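PDB 3PGV: haloacid dehalogenase-like hydrolase from Klebsiella pneumoniae subsp. pneumoniae, which probably acts as a metal-dependent phosphatase of the Cof family within the haloacid dehalogenase-like superfamily, and holds a calcium ion in this crystal. Local coordinates for residues S26-T31 with F59-H64; V208-A213 with G234-E239. One frame throughout, in Å; residues are numbered along the deposited sequence.

Interaction 1. Residues S26-T31 with F59-H64; sequences SDLDGT and FATGRH. With CA (calcium ion), chain E.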
loop_
_atom_site.group_PDB
_atom_site.type_symbol
_atom_site.label_atom_id
_atom_site.label_comp_id
_atom_site.label_asym_id
_atom_site.label_seq_id
_atom_site.Cartn_x
_atom_site.Cartn_y
_atom_site.Cartn_z
ATOM N N SER A 26 -9.650 -1.680 2.149
ATOM C CA SER A 26 -9.326 -2.308 0.894
ATOM C C SER A 26 -8.098 -1.737 0.261
ATOM O O SER A 26 -7.962 -0.514 0.146
ATOM C CB SER A 26 -10.506 -2.225 -0.074
ATOM O OG SER A 26 -10.269 -2.992 -1.249
ATOM N N ASP A 27 -7.223 -2.624 -0.226
ATOM C CA ASP A 27 -6.132 -2.257 -1.104
ATOM C C ASP A 27 -6.763 -1.748 -2.435
ATOM O O ASP A 27 -7.949 -1.999 -2.690
ATOM C CB ASP A 27 -5.225 -3.487 -1.358
ATOM C CG ASP A 27 -4.153 -3.286 -2.421
ATOM O OD1 ASP A 27 -3.581 -2.171 -2.491
ATOM O OD2 ASP A 27 -3.870 -4.254 -3.167
ATOM N N LEU A 28 -6.001 -1.013 -3.247
ATOM C CA LEU A 28 -6.551 -0.468 -4.483
ATOM C C LEU A 28 -6.148 -1.265 -5.714
ATOM O O LEU A 28 -6.980 -1.997 -6.268
ATOM C CB LEU A 28 -6.215 1.026 -4.623
ATOM C CG LEU A 28 -6.872 1.936 -3.562
ATOM C CD1 LEU A 28 -6.216 3.305 -3.522
ATOM C CD2 LEU A 28 -8.381 2.051 -3.793
ATOM N N ASP A 29 -4.865 -1.179 -6.118
ATOM C CA ASP A 29 -4.375 -1.889 -7.292
ATOM C C ASP A 29 -4.448 -3.388 -7.100
ATOM O O ASP A 29 -3.926 -3.908 -6.117
ATOM C CB ASP A 29 -2.943 -1.456 -7.635
ATOM C CG ASP A 29 -2.825 0.023 -7.889
ATOM O OD1 ASP A 29 -3.266 0.474 -8.963
ATOM O OD2 ASP A 29 -2.359 0.742 -6.984
ATOM N N GLY A 30 -5.122 -4.071 -8.037
ATOM C CA GLY A 30 -5.271 -5.525 -8.007
ATOM C C GLY A 30 -6.334 -6.009 -7.038
ATOM O O GLY A 30 -6.564 -7.212 -6.932
ATOM N N THR A 31 -6.992 -5.070 -6.314
ATOM C CA THR A 31 -8.000 -5.411 -5.316
ATOM C C THR A 31 -9.361 -4.740 -5.637
ATOM O O THR A 31 -10.208 -5.356 -6.278
ATOM C CB THR A 31 -7.470 -5.091 -3.914
ATOM O OG1 THR A 31 -6.220 -5.765 -3.723
ATOM C CG2 THR A 31 -8.438 -5.480 -2.828
ATOM N N PHE A 59 -9.032 3.125 2.583
ATOM C CA PHE A 59 -8.297 2.641 1.418
ATOM C C PHE A 59 -6.800 2.664 1.677
ATOM O O PHE A 59 -6.287 3.627 2.259
ATOM C CB PHE A 59 -8.692 3.419 0.158
ATOM C CG PHE A 59 -10.180 3.347 -0.105
ATOM C CD1 PHE A 59 -10.773 2.156 -0.519
ATOM C CD2 PHE A 59 -11.006 4.430 0.178
ATOM C CE1 PHE A 59 -12.161 2.058 -0.654
ATOM C CE2 PHE A 59 -12.394 4.340 0.007
ATOM C CZ PHE A 59 -12.961 3.162 -0.410
ATOM N N ALA A 60 -6.129 1.528 1.417
ATOM C CA ALA A 60 -4.718 1.353 1.766
ATOM C C ALA A 60 -3.891 0.987 0.561
ATOM O O ALA A 60 -4.107 -0.057 -0.049
ATOM C CB ALA A 60 -4.576 0.293 2.845
ATOM N N THR A 61 -2.919 1.820 0.228
ATOM C CA THR A 61 -2.105 1.587 -0.953
ATOM C C THR A 61 -0.625 1.804 -0.685
ATOM O O THR A 61 -0.254 2.488 0.281
ATOM C CB THR A 61 -2.611 2.463 -2.118
ATOM O OG1 THR A 61 -1.803 2.220 -3.284
ATOM C CG2 THR A 61 -2.616 3.954 -1.772
ATOM N N GLY A 62 0.206 1.250 -1.564
ATOM C CA GLY A 62 1.631 1.508 -1.578
ATOM C C GLY A 62 1.949 2.794 -2.316
ATOM O O GLY A 62 3.018 3.381 -2.124
ATOM N N ARG A 63 0.981 3.291 -3.107
ATOM C CA ARG A 63 1.140 4.529 -3.864
ATOM C C ARG A 63 1.403 5.722 -2.970
ATOM O O ARG A 63 0.986 5.731 -1.813
ATOM C CB ARG A 63 -0.104 4.812 -4.703
ATOM C CG ARG A 63 -0.349 3.854 -5.863
ATOM C CD ARG A 63 -1.415 4.452 -6.739
ATOM N NE ARG A 63 -1.935 3.526 -7.733
ATOM C CZ ARG A 63 -2.767 3.891 -8.706
ATOM N NH1 ARG A 63 -3.138 5.161 -8.829
ATOM N NH2 ARG A 63 -3.217 2.992 -9.576
ATOM N N HIS A 64 2.034 6.773 -3.531
ATOM C CA HIS A 64 2.187 8.053 -2.839
ATOM C C HIS A 64 0.813 8.740 -2.858
ATOM O O HIS A 64 0.023 8.498 -3.779
ATOM C CB HIS A 64 3.206 8.928 -3.583
ATOM C CG HIS A 64 3.627 10.151 -2.834
ATOM N ND1 HIS A 64 2.807 11.257 -2.744
ATOM C CD2 HIS A 64 4.813 10.437 -2.245
ATOM C CE1 HIS A 64 3.491 12.157 -2.056
ATOM N NE2 HIS A 64 4.710 11.710 -1.746
HETATM CA CA CA E . -2.227 -4.581 -4.578
HETATM O O HOH W 1 -2.977 0.217 -4.511
HETATM O O HOH W 2 -0.846 -4.576 -2.356
#
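Asp29 lends its backbone to a metal and its side chain to an arginine: its carbonyl O coordinates the calcium ion while its carboxylate meets Arg63 side-on. The two flat groups lie 22° apart. Asp29 OD1 takes NH2 of Arg63 at 2.6 Å and Asp29 OD2 takes its NE at 2.9 Å, both through syn lone pairs, although each oxygen is tilted from the guanidinium plane. Extended from CG to NE, the arginine brings that edge across to the acid, and its NH1 is held by the carbonyl of Asp67. The calcium shell is joined by Asp27 OD2, 2.2 Å from the metal, and by Asp233.

Earlier in both segments the contact is a parallel strand pair at the centre of the Rossmann-like sheet of the superfamily, strand 23-27 beside strand 56-60. Ala60 N donates to Ser26 O at 3.0 Å, and the CA-H of Asp27 points almost straight at Ala60 O. Where segment 26-31 leaves the sheet, Leu28 divides its two methyls, CD2 lying 4.1 Å from CD1 of the Phe59 ring and CD1 reaching CB of Thr61.

Thr61 OG1 stands anti to its own nitrogen (chi1 -180°), which lets it accept from Arg63 N in an ST turn and meet a water at 2.6 Å. The same water accepts from Asp29 N and donates to both Asp27 OD1 and Asp29 OD2, tying the two segments together. The sequence DLDGT is the first HAD motif, and threonine after the second strand belongs to the second. In relatives the first aspartate is the nucleophile and the second a general acid-base; the geometry is consistent with equivalent roles for Asp27 and Asp29.

Interaction 2. Residues V208-A213 with G234-E239; sequences VSKGHA and GMNDAE. With EPE (4-(2-hydroxyethyl)-1-piperazine ethanesulfonic acid), chain F.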
loop_
_atom_site.group_PDB
_atom_site.type_symbol
_atom_site.label_atom_id
_atom_site.label_comp_id
_atom_site.label_asym_id
_atom_site.label_seq_id
_atom_site.Cartn_x
_atom_site.Cartn_y
_atom_site.Cartn_z
ATOM N N VAL A 208 5.610 -0.060 10.599
ATOM C CA VAL A 208 4.808 0.596 9.577
ATOM C C VAL A 208 4.348 -0.442 8.546
ATOM O O VAL A 208 5.174 -1.154 7.985
ATOM C CB VAL A 208 5.586 1.753 8.908
ATOM C CG1 VAL A 208 4.839 2.291 7.682
ATOM C CG2 VAL A 208 5.885 2.863 9.901
ATOM N N SER A 209 3.031 -0.566 8.360
ATOM C CA SER A 209 2.417 -1.434 7.350
ATOM C C SER A 209 0.988 -0.984 7.154
ATOM O O SER A 209 0.493 -0.174 7.947
ATOM C CB SER A 209 2.446 -2.904 7.790
ATOM O OG SER A 209 1.459 -3.180 8.768
ATOM N N LYS A 210 0.298 -1.518 6.125
ATOM C CA LYS A 210 -1.110 -1.187 5.915
ATOM C C LYS A 210 -1.961 -1.627 7.122
ATOM O O LYS A 210 -2.909 -0.924 7.497
ATOM C CB LYS A 210 -1.644 -1.825 4.633
ATOM C CG LYS A 210 -0.983 -1.325 3.364
ATOM C CD LYS A 210 -1.664 -1.919 2.160
ATOM C CE LYS A 210 -0.980 -1.588 0.870
ATOM N NZ LYS A 210 -1.728 -2.125 -0.280
ATOM N N GLY A 211 -1.566 -2.751 7.748
ATOM C CA GLY A 211 -2.240 -3.304 8.916
ATOM C C GLY A 211 -2.108 -2.451 10.153
ATOM O O GLY A 211 -3.088 -2.246 10.869
ATOM N N HIS A 212 -0.889 -1.959 10.434
ATOM C CA HIS A 212 -0.657 -1.097 11.595
ATOM C C HIS A 212 -1.327 0.253 11.396
ATOM O O HIS A 212 -1.871 0.811 12.352
ATOM C CB HIS A 212 0.843 -0.919 11.865
ATOM C CG HIS A 212 1.532 -2.189 12.258
ATOM N ND1 HIS A 212 2.032 -3.068 11.306
ATOM C CD2 HIS A 212 1.757 -2.708 13.490
ATOM C CE1 HIS A 212 2.545 -4.079 11.985
ATOM N NE2 HIS A 212 2.405 -3.908 13.301
ATOM N N ALA A 213 -1.351 0.759 10.130
ATOM C CA ALA A 213 -2.038 2.007 9.823
ATOM C C ALA A 213 -3.563 1.831 9.920
ATOM O O ALA A 213 -4.249 2.715 10.453
ATOM C CB ALA A 213 -1.652 2.492 8.448
ATOM N N GLY A 234 -1.345 -8.467 -2.373
ATOM C CA GLY A 234 0.112 -8.439 -2.316
ATOM C C GLY A 234 0.699 -8.675 -0.936
ATOM O O GLY A 234 -0.022 -8.660 0.072
HETATM N N MSE A 235 2.025 -8.866 -0.879
HETATM C CA MSE A 235 2.739 -9.077 0.377
HETATM C C MSE A 235 2.621 -7.860 1.292
HETATM O O MSE A 235 2.584 -8.015 2.511
HETATM C CB MSE A 235 4.215 -9.427 0.113
HETATM C CG MSE A 235 4.414 -10.844 -0.437
HETATM SE SE MSE A 235 3.717 -12.203 0.782
HETATM C CE MSE A 235 4.929 -11.880 2.337
ATOM N N ASN A 236 2.487 -6.640 0.700
ATOM C CA ASN A 236 2.294 -5.408 1.482
ATOM C C ASN A 236 0.863 -5.314 2.082
ATOM O O ASN A 236 0.568 -4.370 2.831
ATOM C CB ASN A 236 2.644 -4.169 0.658
ATOM C CG ASN A 236 1.914 -4.067 -0.676
ATOM O OD1 ASN A 236 1.556 -5.065 -1.305
ATOM N ND2 ASN A 236 1.756 -2.863 -1.161
ATOM N N ASP A 237 0.021 -6.365 1.851
ATOM C CA ASP A 237 -1.326 -6.469 2.456
ATOM C C ASP A 237 -1.372 -7.556 3.553
ATOM O O ASP A 237 -2.381 -7.684 4.237
ATOM C CB ASP A 237 -2.382 -6.779 1.375
ATOM C CG ASP A 237 -2.465 -5.733 0.289
ATOM O OD1 ASP A 237 -2.561 -4.543 0.625
ATOM O OD2 ASP A 237 -2.493 -6.115 -0.905
ATOM N N ALA A 238 -0.298 -8.373 3.666
ATOM C CA ALA A 238 -0.247 -9.527 4.572
ATOM C C ALA A 238 -0.602 -9.170 6.031
ATOM O O ALA A 238 -1.485 -9.813 6.615
ATOM C CB ALA A 238 1.119 -10.196 4.495
ATOM N N GLU A 239 0.030 -8.107 6.599
ATOM C CA GLU A 239 -0.269 -7.678 7.982
ATOM C C GLU A 239 -1.723 -7.206 8.104
ATOM O O GLU A 239 -2.427 -7.618 9.020
ATOM C CB GLU A 239 0.704 -6.568 8.470
ATOM C CG GLU A 239 2.182 -6.947 8.418
ATOM C CD GLU A 239 2.861 -6.761 7.066
ATOM O OE1 GLU A 239 2.192 -6.292 6.114
ATOM O OE2 GLU A 239 4.073 -7.060 6.968
HETATM N N1 EPE F . 1.520 -0.056 -7.685
HETATM C C2 EPE F . 2.402 -0.875 -8.590
HETATM C C3 EPE F . 2.851 -0.066 -9.835
HETATM N N4 EPE F . 1.648 0.279 -10.641
HETATM C C5 EPE F . 0.836 1.225 -9.806
HETATM C C6 EPE F . 0.388 0.531 -8.483
HETATM C C7 EPE F . 2.113 1.014 -11.858
HETATM C C9 EPE F . 0.908 -1.052 -6.773
HETATM C C10 EPE F . 0.687 -0.468 -5.375
HETATM S S EPE F . -0.078 -1.743 -4.311
HETATM O O1S EPE F . -0.989 -2.532 -5.058
HETATM O O2S EPE F . -0.420 -1.245 -3.040
HETATM O O3S EPE F . 1.034 -2.695 -4.011
HETATM O O HOH W 3 2.239 -2.701 4.246
HETATM O O HOH W 2 -0.846 -4.576 -2.356
#
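Lys210 passes obliquely across Asn236 and ends on Asp237, joining the lysine of HAD motif III to the acidic loop of motif IV, on the catalytic side of the Rossmann-like core. Its NZ lies 2.7 Å from Asp237 OD1, a salt bridge on the syn side but 24° out of the carboxylate plane. An extended chain carries the amine this far from the first turn of helix 210-220, with CD passing 3.4 Å from Asn236 O. The three protons of the ammonium are shared among four acceptors: Asp237, Asp27, Ala60 and, at 3.2 Å, the sulfonate oxygen O2S of the bound buffer molecule.

The other oxygen of Asp237 is held mainly by its own loop: OD2 accepts from Gly234 N at 3.0 Å and from the backbone N of Asp233, a calcium ligand, so one carboxylate ties the metal loop to the lysine. A calcium-bound water is a further neighbour of OD2. Asn236 turns its amide to the buffer, ND2 giving a nearly straight bond to sulfonate O3S at 2.9 Å, and Asn85 also accepts from ND2.

Farther from the pocket, Ser209 sits at the N-cap position of helix 210-220. Its OG shares a hydrogen bond with His212 ND1 and packs against CB of Glu239. Between the two backbones a single water accepts from Lys210 N at 2.9 Å and donates to Asn236 O at 2.8 Å.

Lys210 joins the two contacts directly: its NZ forms a salt bridge with Asp27 OD1 at 2.9 Å and lies 3.2 Å from Ala60 O, probably a hydrogen bond, while its CE packs 3.7 Å from Thr61 C. Interaction 1 supplies two of the three metal-binding aspartates, and interaction 2 the lysine and the loop that follows the third, Asp233; their centres are about 10 Å apart. Water 2, a calcium ligand 2.6 Å from the metal, lies 2.7 Å from Asp237 OD2. The buffer sulfonate spans both contacts, accepting from Gly62 N as well as from Lys210 and Asn236; with O1S 2.4 Å from the calcium ion, it may mark where a substrate phosphate would bind.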